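Sulfide-quinone reductase (Aquifex aeolicus, PDB 3HYW) oxidises hydrogen sulfide with a quinone as electron acceptor, using bound FAD and active-site cysteines on which polysulfide builds up until it is released. Local coordinates at residues L136-Y140 and E170-I176; Q255-A261 and N272-I276; A323-N327 and K338-R342. Residue numbers count along the deposited sequence, not the author numbering.

Overall arrangement
The three contacts follow one another along the chain. Contact 1 stands apart: its centre lies about 28 Å from the centre of the chain, and about 39 Å and 46 Å from the centres of contacts 2 and 3, on the opposite side of the chain's centre from both. It packs two helices at the mixed sheet, away from the annotated sites. Contacts 2 and 3 are closer together, centres about 21 Å and nearest atoms about 9 Å apart. Contact 2 touches the FAD through Val-259, whereas in contact 3 the Pro-341 side chain stays about 13 Å from FAD and 12 Å from the decylubiquinone.

Contact 1: L136-Y140 and E170-I176; sequences LQELY and ELKKRGI
Tyr-140, near the C-terminal end of helix 126-141, carries most of this contact, which buries 288 Å² in all. Its CA lies 7.6 Å from that of Leu-171, the closest CA pair, and its m rotamer points the ring at the end of helix 158-173. One ring face is covered by Arg-174. The guanidinium lies flat on it, planes at 9° and centres 3.9 Å apart, an off-centre cation-pi stack in which CZ is 3.4 Å from Tyr-140 CD1; Arg-174 CD adds a CH-pi contact 3.9 Å from the ring centroid. Arg-174 extends with chi1 m and chi2 and chi3 t, and a salt bridge one helical turn back, NE to Glu-170 OE2 at 2.8 Å, holds the guanidinium in place. Gln-137, a turn before the tyrosine, brings OE1 to 3.6 Å from Arg-174 NH2. Helix 158-173 is the crossover of a beta-alpha-beta unit, joining parallel strands 146-150 and 182-185 of the mixed sheet in this Rossmann-type flavoprotein, while helix 126-141 leads into the first of those strands. The crossover helix finishes in a Schellman motif: Gly-175, at phi/psi 67/28, is the C-prime residue, with Ile-176 N hydrogen-bonded to Leu-171 O (2.9 Å) and Gly-175 N weakly hydrogen-bonded to Lys-172 O (3.3 Å). That turn sends Ile-176 back toward the first helix, its CD1 3.8 Å from Tyr-140 CA. Leu-171 meets the ring edge, CD2 to Tyr-140 CD2 at 3.7 Å, and Met-50 of helix 45-50 touches both Tyr-140 and Glu-170.

Contact 2: Q255-A261 and N272-I276; sequences QGPEVVA and NKMVI. With SO4 (sulfate ion), chain N.
The chain leaves strand 247-255 through extended Gln-255 and Gly-256, and Pro-257, at the N-cap position, starts the short helix 258-261; 272-276 has no regular structure. Closest CA pairs are Gln-255 with Asn-272 (5.0 Å) and Gly-256 with Met-274 (4.2 Å). Asn-272 O accepts a nearly straight hydrogen bond from Gly-256 N at 2.7 Å, and its p-rotamer side chain forms an Asx turn, OD1 accepting a hydrogen bond from Met-274 N at 3.0 Å. Lys-273 follows in a left-handed conformation, phi/psi 67/16, and has the most surface buried of any residue here. Its m,t,t,t side chain runs past Ala-261, CD to Ala-261 CB 4.1 Å, to a salt bridge between NZ and Glu-258 OE2 at 2.8 Å. Its carbonyl O turns inward, buried with no hydrogen-bond partner in the model, but receives a CA-H...O contact from Gly-256 CA at 3.2 Å and lies 3.3 Å from Val-260 CG1; a CB on residue 256 would clash with that oxygen. Met-274 points its CA-to-CB bond away, yet CG still reaches 3.8 Å from Gly-256 N. Val-275 puts CG2 3.8 Å from Val-260 CG2, and both valines touch Ile-103 of the parallel sheet. Two N-terminal amides hydrogen-bond a sulfate, probably from the crystallisation liquor, which Lys-77 and Lys-108 also bind: Glu-258 N to O2 at 2.9 Å and Val-259 N to O3 at 3.1 Å. Anion binding by backbone amides is typical of a helix N-terminus, and this one borders the FAD pocket, where Val-259 touches the cofactor and Pro-257 packs on Thr-105, an FAD-binding residue.

Contact 3: A323-N327 and K338-R342; sequences AVAHN and KYAPR
Residues 323-327, inside helix 314-332, and strand 339-341 run almost antiparallel, 169° between their N-to-C directions, with axes 7.7 Å apart at closest. Ala-323 opens the helical segment with its CA 5.2 Å from that of Tyr-339. Being small, it lets the strand come close: its CB sits 3.7 Å from Tyr-339 O, 4.2 Å from Tyr-339 CB and 3.8 Å from Pro-341 CD. Val-324 points away from the strand, and it and Ala-325 pack on helix 12-24, so the helix is layered between that helix and the strand. The helix is followed in the chain by the strand that packs back antiparallel along it. The helix starts at Gly-314, which binds FAD, and the strand forms a two-stranded antiparallel sheet with strand 416-418, whose Ile-416 touches Ala-323, His-326 and Tyr-339. One turn along from Ala-323, His-326 (m rotamer) points its CB toward the strand, 3.7 Å from Tyr-339 CD2. The two rings meet obliquely, centroids 5.4 Å apart and planes at 56°, with Tyr-339 also in an m rotamer. Asn-327, hydrogen-bonded through its backbone N to Ala-323 O at 2.9 Å, has its CA 5.5 Å from that of Lys-338. Its m-rotamer side chain bends in to lie along the backbone of Lys-338 and Tyr-339. Two cysteines joined by a disulfide lie beside this end, Cys-280 touching Asn-327 and Cys-422 touching Lys-338.

Contact 1: L136-Y140 and E170-I176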
ATOM      1  N   LEU A 136     -25.815  -7.150  21.495  1.00 39.17           N
ATOM      2  CA  LEU A 136     -25.765  -7.377  20.049  1.00 38.94           C
ATOM      3  C   LEU A 136     -27.140  -7.684  19.456  1.00 39.10           C
ATOM      4  O   LEU A 136     -27.469  -7.218  18.359  1.00 39.01           O
ATOM      5  CB  LEU A 136     -24.775  -8.492  19.700  1.00 38.65           C
ATOM      6  CG  LEU A 136     -23.298  -8.100  19.596  1.00 38.18           C
ATOM      7  CD1 LEU A 136     -22.429  -9.331  19.435  1.00 37.10           C
ATOM      8  CD2 LEU A 136     -23.072  -7.140  18.441  1.00 37.55           C
ATOM      9  N   GLN A 137     -27.934  -8.468  20.185  1.00 39.20           N
ATOM     10  CA  GLN A 137     -29.300  -8.801  19.767  1.00 39.74           C
ATOM     11  C   GLN A 137     -30.115  -7.536  19.486  1.00 39.55           C
ATOM     12  O   GLN A 137     -30.883  -7.484  18.522  1.00 39.73           O
ATOM     13  CB  GLN A 137     -29.994  -9.683  20.817  1.00 39.83           C
ATOM     14  CG  GLN A 137     -29.449 -11.117  20.913  1.00 41.07           C
ATOM     15  CD  GLN A 137     -29.703 -11.947  19.652  1.00 43.23           C
ATOM     16  OE1 GLN A 137     -28.767 -12.454  19.030  1.00 44.02           O
ATOM     17  NE2 GLN A 137     -30.972 -12.081  19.268  1.00 43.97           N
ATOM     18  N   GLU A 138     -29.911  -6.520  20.325  1.00 39.50           N
ATOM     19  CA  GLU A 138     -30.547  -5.204  20.193  1.00 39.63           C
ATOM     20  C   GLU A 138     -30.084  -4.444  18.937  1.00 38.72           C
ATOM     21  O   GLU A 138     -30.849  -3.679  18.348  1.00 38.75           O
ATOM     22  CB  GLU A 138     -30.268  -4.382  21.459  1.00 39.58           C
ATOM     23  CG  GLU A 138     -30.981  -3.031  21.544  1.00 41.08           C
ATOM     24  CD  GLU A 138     -30.514  -2.173  22.725  1.00 41.55           C
ATOM     25  OE1 GLU A 138     -29.813  -2.700  23.625  1.00 44.34           O
ATOM     26  OE2 GLU A 138     -30.856  -0.965  22.753  1.00 43.68           O
ATOM     27  N   LEU A 139     -28.832  -4.651  18.538  1.00 37.88           N
ATOM     28  CA  LEU A 139     -28.301  -4.042  17.320  1.00 37.05           C
ATOM     29  C   LEU A 139     -28.914  -4.643  16.051  1.00 36.69           C
ATOM     30  O   LEU A 139     -29.224  -3.917  15.105  1.00 36.19           O
ATOM     31  CB  LEU A 139     -26.775  -4.148  17.275  1.00 37.01           C
ATOM     32  CG  LEU A 139     -26.090  -3.725  15.970  1.00 36.59           C
ATOM     33  CD1 LEU A 139     -26.092  -2.196  15.805  1.00 36.13           C
ATOM     34  CD2 LEU A 139     -24.684  -4.292  15.902  1.00 35.50           C
ATOM     35  N   TYR A 140     -29.085  -5.963  16.034  1.00 36.38           N
ATOM     36  CA  TYR A 140     -29.685  -6.652  14.889  1.00 36.42           C
ATOM     37  C   TYR A 140     -31.149  -6.242  14.705  1.00 36.57           C
ATOM     38  O   TYR A 140     -31.623  -6.099  13.574  1.00 36.59           O
ATOM     39  CB  TYR A 140     -29.594  -8.178  15.039  1.00 36.21           C
ATOM     40  CG  TYR A 140     -28.226  -8.735  15.393  1.00 36.03           C
ATOM     41  CD1 TYR A 140     -28.095  -9.726  16.368  1.00 36.74           C
ATOM     42  CD2 TYR A 140     -27.067  -8.286  14.749  1.00 35.92           C
ATOM     43  CE1 TYR A 140     -26.847 -10.260  16.697  1.00 36.29           C
ATOM     44  CE2 TYR A 140     -25.808  -8.808  15.079  1.00 35.76           C
ATOM     45  CZ  TYR A 140     -25.711  -9.792  16.052  1.00 36.04           C
ATOM     46  OH  TYR A 140     -24.482 -10.319  16.381  1.00 35.58           O
ATOM     47  N   GLU A 170     -21.399 -11.765  10.709  1.00 32.81           N
ATOM     48  CA  GLU A 170     -22.738 -12.011  11.249  1.00 32.94           C
ATOM     49  C   GLU A 170     -23.802 -11.129  10.596  1.00 32.92           C
ATOM     50  O   GLU A 170     -24.879 -11.610  10.241  1.00 32.98           O
ATOM     51  CB  GLU A 170     -22.742 -11.817  12.771  1.00 32.83           C
ATOM     52  CG  GLU A 170     -24.095 -12.036  13.459  1.00 33.21           C
ATOM     53  CD  GLU A 170     -24.552 -13.493  13.471  1.00 35.06           C
ATOM     54  OE1 GLU A 170     -23.694 -14.409  13.481  1.00 34.19           O
ATOM     55  OE2 GLU A 170     -25.781 -13.718  13.482  1.00 35.25           O
ATOM     56  N   LEU A 171     -23.490  -9.842  10.438  1.00 32.92           N
ATOM     57  CA  LEU A 171     -24.417  -8.891   9.826  1.00 32.91           C
ATOM     58  C   LEU A 171     -24.694  -9.243   8.366  1.00 33.27           C
ATOM     59  O   LEU A 171     -25.827  -9.128   7.901  1.00 33.01           O
ATOM     60  CB  LEU A 171     -23.895  -7.451   9.963  1.00 32.69           C
ATOM     61  CG  LEU A 171     -23.724  -6.913  11.395  1.00 32.13           C
ATOM     62  CD1 LEU A 171     -22.880  -5.644  11.430  1.00 31.01           C
ATOM     63  CD2 LEU A 171     -25.073  -6.681  12.072  1.00 30.96           C
ATOM     64  N   LYS A 172     -23.656  -9.685   7.659  1.00 33.91           N
ATOM     65  CA  LYS A 172     -23.787 -10.143   6.277  1.00 34.87           C
ATOM     66  C   LYS A 172     -24.594 -11.448   6.196  1.00 35.06           C
ATOM     67  O   LYS A 172     -25.326 -11.677   5.230  1.00 34.98           O
ATOM     68  CB  LYS A 172     -22.402 -10.316   5.655  1.00 35.20           C
ATOM     69  CG  LYS A 172     -22.364 -10.157   4.142  1.00 37.41           C
ATOM     70  CD  LYS A 172     -20.929  -9.998   3.651  1.00 39.67           C
ATOM     71  CE  LYS A 172     -20.832 -10.322   2.170  1.00 42.13           C
ATOM     72  NZ  LYS A 172     -19.488 -10.004   1.605  1.00 44.14           N
ATOM     73  N   LYS A 173     -24.457 -12.288   7.222  1.00 35.19           N
ATOM     74  CA  LYS A 173     -25.249 -13.512   7.363  1.00 35.60           C
ATOM     75  C   LYS A 173     -26.734 -13.164   7.530  1.00 35.10           C
ATOM     76  O   LYS A 173     -27.603 -13.786   6.914  1.00 34.96           O
ATOM     77  CB  LYS A 173     -24.727 -14.333   8.556  1.00 35.37           C
ATOM     78  CG  LYS A 173     -25.401 -15.678   8.786  1.00 36.76           C
ATOM     79  CD  LYS A 173     -24.724 -16.447   9.924  1.00 37.10           C
ATOM     80  CE  LYS A 173     -25.545 -17.662  10.357  1.00 40.24           C
ATOM     81  NZ  LYS A 173     -25.978 -18.516   9.203  1.00 41.50           N
ATOM     82  N   ARG A 174     -27.003 -12.151   8.351  1.00 34.76           N
ATOM     83  CA  ARG A 174     -28.359 -11.688   8.624  1.00 34.70           C
ATOM     84  C   ARG A 174     -28.896 -10.773   7.512  1.00 34.63           C
ATOM     85  O   ARG A 174     -30.065 -10.376   7.532  1.00 34.71           O
ATOM     86  CB  ARG A 174     -28.409 -10.975   9.981  1.00 34.62           C
ATOM     87  CG  ARG A 174     -28.219 -11.904  11.180  1.00 34.53           C
ATOM     88  CD  ARG A 174     -28.032 -11.122  12.473  1.00 34.83           C
ATOM     89  NE  ARG A 174     -27.958 -11.999  13.642  1.00 36.74           N
ATOM     90  CZ  ARG A 174     -28.993 -12.332  14.414  1.00 36.66           C
ATOM     91  NH1 ARG A 174     -30.206 -11.858  14.160  1.00 37.10           N
ATOM     92  NH2 ARG A 174     -28.810 -13.138  15.452  1.00 36.35           N
ATOM     93  N   GLY A 175     -28.033 -10.449   6.547  1.00 34.56           N
ATOM     94  CA  GLY A 175     -28.391  -9.599   5.411  1.00 34.41           C
ATOM     95  C   GLY A 175     -28.692  -8.157   5.783  1.00 34.28           C
ATOM     96  O   GLY A 175     -29.461  -7.486   5.100  1.00 34.08           O
ATOM     97  N   ILE A 176     -28.077  -7.678   6.862  1.00 34.21           N
ATOM     98  CA  ILE A 176     -28.316  -6.318   7.354  1.00 33.95           C
ATOM     99  C   ILE A 176     -27.044  -5.464   7.452  1.00 33.84           C
ATOM    100  O   ILE A 176     -27.047  -4.404   8.088  1.00 34.08           O
ATOM    101  CB  ILE A 176     -29.075  -6.314   8.717  1.00 34.03           C
ATOM    102  CG1 ILE A 176     -28.295  -7.092   9.786  1.00 33.87           C
ATOM    103  CG2 ILE A 176     -30.501  -6.858   8.539  1.00 33.87           C
ATOM    104  CD1 ILE A 176     -28.707  -6.772  11.216  1.00 33.71           C
TER

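Contact 2: Q255-A261 and N272-I276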
ATOM      1  N   GLN A 255      -4.048  -3.358  34.092  1.00 35.40           N
ATOM      2  CA  GLN A 255      -3.132  -3.098  35.194  1.00 36.23           C
ATOM      3  C   GLN A 255      -2.960  -4.398  35.971  1.00 36.21           C
ATOM      4  O   GLN A 255      -3.605  -5.402  35.663  1.00 36.39           O
ATOM      5  CB  GLN A 255      -3.634  -1.960  36.102  1.00 36.04           C
ATOM      6  CG  GLN A 255      -4.901  -2.264  36.921  1.00 36.81           C
ATOM      7  CD  GLN A 255      -5.271  -1.147  37.905  1.00 37.99           C
ATOM      8  OE1 GLN A 255      -4.410  -0.405  38.380  1.00 39.41           O
ATOM      9  NE2 GLN A 255      -6.560  -1.038  38.221  1.00 39.63           N
ATOM     10  N   GLY A 256      -2.078  -4.382  36.963  1.00 36.35           N
ATOM     11  CA  GLY A 256      -1.946  -5.504  37.873  1.00 36.04           C
ATOM     12  C   GLY A 256      -2.957  -5.410  39.003  1.00 36.12           C
ATOM     13  O   GLY A 256      -3.582  -4.365  39.203  1.00 35.67           O
ATOM     14  N   PRO A 257      -3.113  -6.504  39.763  1.00 36.24           N
ATOM     15  CA  PRO A 257      -4.113  -6.582  40.813  1.00 36.08           C
ATOM     16  C   PRO A 257      -3.598  -6.049  42.144  1.00 35.90           C
ATOM     17  O   PRO A 257      -2.398  -5.778  42.298  1.00 36.21           O
ATOM     18  CB  PRO A 257      -4.371  -8.083  40.909  1.00 36.05           C
ATOM     19  CG  PRO A 257      -3.025  -8.687  40.640  1.00 36.44           C
ATOM     20  CD  PRO A 257      -2.328  -7.749  39.667  1.00 36.20           C
ATOM     21  N   GLU A 258      -4.509  -5.916  43.101  1.00 35.44           N
ATOM     22  CA  GLU A 258      -4.165  -5.455  44.436  1.00 34.75           C
ATOM     23  C   GLU A 258      -3.330  -6.465  45.213  1.00 34.17           C
ATOM     24  O   GLU A 258      -2.517  -6.081  46.047  1.00 34.06           O
ATOM     25  CB  GLU A 258      -5.429  -5.075  45.208  1.00 35.02           C
ATOM     26  CG  GLU A 258      -6.133  -3.864  44.618  1.00 35.60           C
ATOM     27  CD  GLU A 258      -5.247  -2.628  44.607  1.00 37.28           C
ATOM     28  OE1 GLU A 258      -4.945  -2.116  45.704  1.00 36.77           O
ATOM     29  OE2 GLU A 258      -4.858  -2.170  43.505  1.00 37.51           O
ATOM     30  N   VAL A 259      -3.518  -7.750  44.925  1.00 33.57           N
ATOM     31  CA  VAL A 259      -2.709  -8.801  45.558  1.00 32.76           C
ATOM     32  C   VAL A 259      -1.217  -8.619  45.237  1.00 32.37           C
ATOM     33  O   VAL A 259      -0.362  -8.832  46.100  1.00 32.14           O
ATOM     34  CB  VAL A 259      -3.213 -10.240  45.201  1.00 32.85           C
ATOM     35  CG1 VAL A 259      -3.105 -10.523  43.718  1.00 32.05           C
ATOM     36  CG2 VAL A 259      -2.460 -11.295  46.002  1.00 32.66           C
ATOM     37  N   VAL A 260      -0.914  -8.211  44.007  1.00 31.86           N
ATOM     38  CA  VAL A 260       0.467  -7.918  43.627  1.00 31.88           C
ATOM     39  C   VAL A 260       0.956  -6.646  44.335  1.00 31.95           C
ATOM     40  O   VAL A 260       2.029  -6.644  44.938  1.00 31.44           O
ATOM     41  CB  VAL A 260       0.651  -7.844  42.095  1.00 31.86           C
ATOM     42  CG1 VAL A 260       2.045  -7.365  41.737  1.00 32.74           C
ATOM     43  CG2 VAL A 260       0.436  -9.216  41.481  1.00 31.47           C
ATOM     44  N   ALA A 261       0.152  -5.582  44.268  1.00 32.28           N
ATOM     45  CA  ALA A 261       0.437  -4.323  44.974  1.00 32.72           C
ATOM     46  C   ALA A 261       0.740  -4.526  46.464  1.00 33.01           C
ATOM     47  O   ALA A 261       1.547  -3.804  47.041  1.00 33.28           O
ATOM     48  CB  ALA A 261      -0.716  -3.339  44.787  1.00 32.69           C
ATOM     49  N   ASN A 272       2.095   0.345  36.980  1.00 36.94           N
ATOM     50  CA  ASN A 272       0.961  -0.483  36.540  1.00 36.46           C
ATOM     51  C   ASN A 272       0.529  -1.616  37.477  1.00 35.97           C
ATOM     52  O   ASN A 272      -0.458  -2.295  37.202  1.00 36.06           O
ATOM     53  CB  ASN A 272       1.237  -1.045  35.136  1.00 36.52           C
ATOM     54  CG  ASN A 272       2.599  -1.706  35.027  1.00 36.63           C
ATOM     55  OD1 ASN A 272       3.001  -2.477  35.894  1.00 36.31           O
ATOM     56  ND2 ASN A 272       3.316  -1.407  33.949  1.00 38.69           N
ATOM     57  N   LYS A 273       1.272  -1.821  38.565  1.00 35.34           N
ATOM     58  CA  LYS A 273       0.988  -2.883  39.551  1.00 34.82           C
ATOM     59  C   LYS A 273       1.198  -4.301  38.997  1.00 34.60           C
ATOM     60  O   LYS A 273       0.748  -5.286  39.587  1.00 34.25           O
ATOM     61  CB  LYS A 273      -0.411  -2.731  40.176  1.00 34.54           C
ATOM     62  CG  LYS A 273      -0.565  -1.528  41.108  1.00 34.71           C
ATOM     63  CD  LYS A 273      -2.022  -1.312  41.514  1.00 34.76           C
ATOM     64  CE  LYS A 273      -2.157  -0.165  42.508  1.00 37.04           C
ATOM     65  NZ  LYS A 273      -3.580   0.189  42.771  1.00 36.68           N
ATOM     66  N   MET A 274       1.895  -4.399  37.871  1.00 34.18           N
ATOM     67  CA  MET A 274       2.222  -5.698  37.309  1.00 34.63           C
ATOM     68  C   MET A 274       3.486  -6.242  37.959  1.00 33.80           C
ATOM     69  O   MET A 274       4.232  -5.490  38.598  1.00 32.96           O
ATOM     70  CB  MET A 274       2.355  -5.618  35.787  1.00 34.14           C
ATOM     71  CG  MET A 274       1.014  -5.477  35.102  1.00 35.29           C
ATOM     72  SD  MET A 274       1.106  -5.554  33.312  1.00 36.87           S
ATOM     73  CE  MET A 274       1.666  -3.948  32.882  1.00 35.54           C
ATOM     74  N   VAL A 275       3.714  -7.548  37.804  1.00 32.88           N
ATOM     75  CA  VAL A 275       4.832  -8.220  38.473  1.00 32.69           C
ATOM     76  C   VAL A 275       6.190  -7.878  37.852  1.00 32.42           C
ATOM     77  O   VAL A 275       6.419  -8.105  36.664  1.00 32.33           O
ATOM     78  CB  VAL A 275       4.657  -9.761  38.501  1.00 32.56           C
ATOM     79  CG1 VAL A 275       5.774 -10.407  39.321  1.00 32.25           C
ATOM     80  CG2 VAL A 275       3.273 -10.139  39.073  1.00 32.85           C
ATOM     81  N   ILE A 276       7.089  -7.352  38.675  1.00 32.34           N
ATOM     82  CA  ILE A 276       8.459  -7.095  38.243  1.00 32.12           C
ATOM     83  C   ILE A 276       9.168  -8.436  38.076  1.00 32.28           C
ATOM     84  O   ILE A 276       9.281  -9.222  39.020  1.00 32.01           O
ATOM     85  CB  ILE A 276       9.228  -6.181  39.223  1.00 32.37           C
ATOM     86  CG1 ILE A 276       8.479  -4.853  39.420  1.00 32.49           C
ATOM     87  CG2 ILE A 276      10.669  -5.929  38.717  1.00 31.29           C
ATOM     88  CD1 ILE A 276       8.996  -3.991  40.595  1.00 31.91           C
TER
HETATM   89  S   SO4 N 433      -7.431  -8.172  43.107  0.50 32.02           S
HETATM   90  O1  SO4 N 433      -8.673  -7.962  43.832  0.50 32.04           O
HETATM   91  O2  SO4 N 433      -7.119  -6.927  42.408  0.50 31.58           O
HETATM   92  O3  SO4 N 433      -6.356  -8.529  44.027  0.50 29.31           O
HETATM   93  O4  SO4 N 433      -7.634  -9.251  42.143  0.50 31.34           O

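Contact 3: A323-N327 and K338-R342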
ATOM      1  N   ALA A 323       9.399 -22.196  31.208  1.00 32.99           N
ATOM      2  CA  ALA A 323      10.621 -21.629  31.783  1.00 32.87           C
ATOM      3  C   ALA A 323      10.538 -21.538  33.306  1.00 32.94           C
ATOM      4  O   ALA A 323      11.473 -21.933  34.003  1.00 32.66           O
ATOM      5  CB  ALA A 323      10.917 -20.262  31.176  1.00 32.82           C
ATOM      6  N   VAL A 324       9.412 -21.039  33.817  1.00 33.05           N
ATOM      7  CA  VAL A 324       9.235 -20.856  35.262  1.00 32.73           C
ATOM      8  C   VAL A 324       9.231 -22.192  36.012  1.00 32.97           C
ATOM      9  O   VAL A 324       9.858 -22.318  37.069  1.00 33.10           O
ATOM     10  CB  VAL A 324       7.962 -20.038  35.578  1.00 32.99           C
ATOM     11  CG1 VAL A 324       7.531 -20.218  37.045  1.00 32.22           C
ATOM     12  CG2 VAL A 324       8.198 -18.561  35.255  1.00 31.28           C
ATOM     13  N   ALA A 325       8.523 -23.176  35.463  1.00 32.80           N
ATOM     14  CA  ALA A 325       8.503 -24.528  36.020  1.00 32.90           C
ATOM     15  C   ALA A 325       9.898 -25.158  36.086  1.00 32.64           C
ATOM     16  O   ALA A 325      10.264 -25.728  37.110  1.00 33.26           O
ATOM     17  CB  ALA A 325       7.533 -25.416  35.250  1.00 32.88           C
ATOM     18  N   HIS A 326      10.683 -25.029  35.019  1.00 32.52           N
ATOM     19  CA  HIS A 326      12.064 -25.533  35.012  1.00 32.78           C
ATOM     20  C   HIS A 326      12.949 -24.796  36.005  1.00 32.52           C
ATOM     21  O   HIS A 326      13.762 -25.417  36.695  1.00 32.29           O
ATOM     22  CB  HIS A 326      12.675 -25.468  33.614  1.00 33.00           C
ATOM     23  CG  HIS A 326      12.269 -26.608  32.732  1.00 34.78           C
ATOM     24  ND1 HIS A 326      12.847 -27.856  32.817  1.00 35.45           N
ATOM     25  CD2 HIS A 326      11.330 -26.693  31.759  1.00 35.34           C
ATOM     26  CE1 HIS A 326      12.289 -28.659  31.929  1.00 36.24           C
ATOM     27  NE2 HIS A 326      11.363 -27.979  31.276  1.00 37.07           N
ATOM     28  N   ASN A 327      12.775 -23.476  36.074  1.00 32.08           N
ATOM     29  CA  ASN A 327      13.519 -22.633  37.000  1.00 32.41           C
ATOM     30  C   ASN A 327      13.271 -22.997  38.463  1.00 32.60           C
ATOM     31  O   ASN A 327      14.209 -23.040  39.264  1.00 32.52           O
ATOM     32  CB  ASN A 327      13.197 -21.155  36.749  1.00 32.15           C
ATOM     33  CG  ASN A 327      13.823 -20.624  35.466  1.00 32.01           C
ATOM     34  OD1 ASN A 327      13.422 -19.574  34.951  1.00 33.12           O
ATOM     35  ND2 ASN A 327      14.798 -21.344  34.942  1.00 30.69           N
ATOM     36  N   LYS A 338      19.313 -22.007  34.301  1.00 36.21           N
ATOM     37  CA  LYS A 338      18.110 -21.180  34.313  1.00 35.90           C
ATOM     38  C   LYS A 338      17.660 -20.866  32.893  1.00 35.36           C
ATOM     39  O   LYS A 338      18.487 -20.687  31.999  1.00 35.35           O
ATOM     40  CB  LYS A 338      18.335 -19.886  35.108  1.00 36.32           C
ATOM     41  CG  LYS A 338      18.606 -20.094  36.614  1.00 38.43           C
ATOM     42  CD  LYS A 338      17.339 -20.518  37.371  1.00 40.87           C
ATOM     43  CE  LYS A 338      17.669 -21.152  38.719  1.00 42.24           C
ATOM     44  NZ  LYS A 338      18.376 -22.464  38.579  1.00 42.74           N
ATOM     45  N   TYR A 339      16.345 -20.788  32.699  1.00 34.76           N
ATOM     46  CA  TYR A 339      15.758 -20.642  31.373  1.00 34.19           C
ATOM     47  C   TYR A 339      14.968 -19.359  31.200  1.00 33.41           C
ATOM     48  O   TYR A 339      14.276 -18.901  32.113  1.00 33.16           O
ATOM     49  CB  TYR A 339      14.846 -21.833  31.046  1.00 34.68           C
ATOM     50  CG  TYR A 339      15.565 -23.156  31.053  1.00 35.60           C
ATOM     51  CD1 TYR A 339      16.136 -23.662  29.886  1.00 35.59           C
ATOM     52  CD2 TYR A 339      15.680 -23.900  32.227  1.00 35.66           C
ATOM     53  CE1 TYR A 339      16.806 -24.878  29.890  1.00 36.51           C
ATOM     54  CE2 TYR A 339      16.347 -25.112  32.243  1.00 36.24           C
ATOM     55  CZ  TYR A 339      16.904 -25.597  31.070  1.00 36.54           C
ATOM     56  OH  TYR A 339      17.563 -26.803  31.079  1.00 36.53           O
ATOM     57  N   ALA A 340      15.088 -18.797  30.002  1.00 32.84           N
ATOM     58  CA  ALA A 340      14.251 -17.705  29.547  1.00 31.83           C
ATOM     59  C   ALA A 340      13.316 -18.243  28.454  1.00 31.63           C
ATOM     60  O   ALA A 340      13.734 -19.079  27.639  1.00 31.48           O
ATOM     61  CB  ALA A 340      15.109 -16.599  28.997  1.00 31.91           C
ATOM     62  N   PRO A 341      12.053 -17.778  28.435  1.00 31.26           N
ATOM     63  CA  PRO A 341      11.152 -18.142  27.344  1.00 31.20           C
ATOM     64  C   PRO A 341      11.559 -17.451  26.050  1.00 31.36           C
ATOM     65  O   PRO A 341      12.045 -16.316  26.077  1.00 30.71           O
ATOM     66  CB  PRO A 341       9.795 -17.608  27.806  1.00 30.88           C
ATOM     67  CG  PRO A 341      10.125 -16.487  28.740  1.00 31.59           C
ATOM     68  CD  PRO A 341      11.403 -16.893  29.425  1.00 31.05           C
ATOM     69  N   ARG A 342      11.365 -18.138  24.932  1.00 31.16           N
ATOM     70  CA  ARG A 342      11.598 -17.549  23.623  1.00 31.51           C
ATOM     71  C   ARG A 342      10.715 -16.316  23.424  1.00 31.31           C
ATOM     72  O   ARG A 342      11.152 -15.320  22.849  1.00 31.46           O
ATOM     73  CB  ARG A 342      11.308 -18.584  22.526  1.00 31.48           C
ATOM     74  CG  ARG A 342      11.509 -18.084  21.099  1.00 32.49           C
ATOM     75  CD  ARG A 342      12.969 -17.781  20.792  1.00 34.74           C
ATOM     76  NE  ARG A 342      13.129 -17.356  19.402  1.00 35.71           N
ATOM     77  CZ  ARG A 342      14.290 -17.088  18.809  1.00 36.36           C
ATOM     78  NH1 ARG A 342      15.432 -17.192  19.472  1.00 36.90           N
ATOM     79  NH2 ARG A 342      14.304 -16.717  17.537  1.00 36.69           N
TER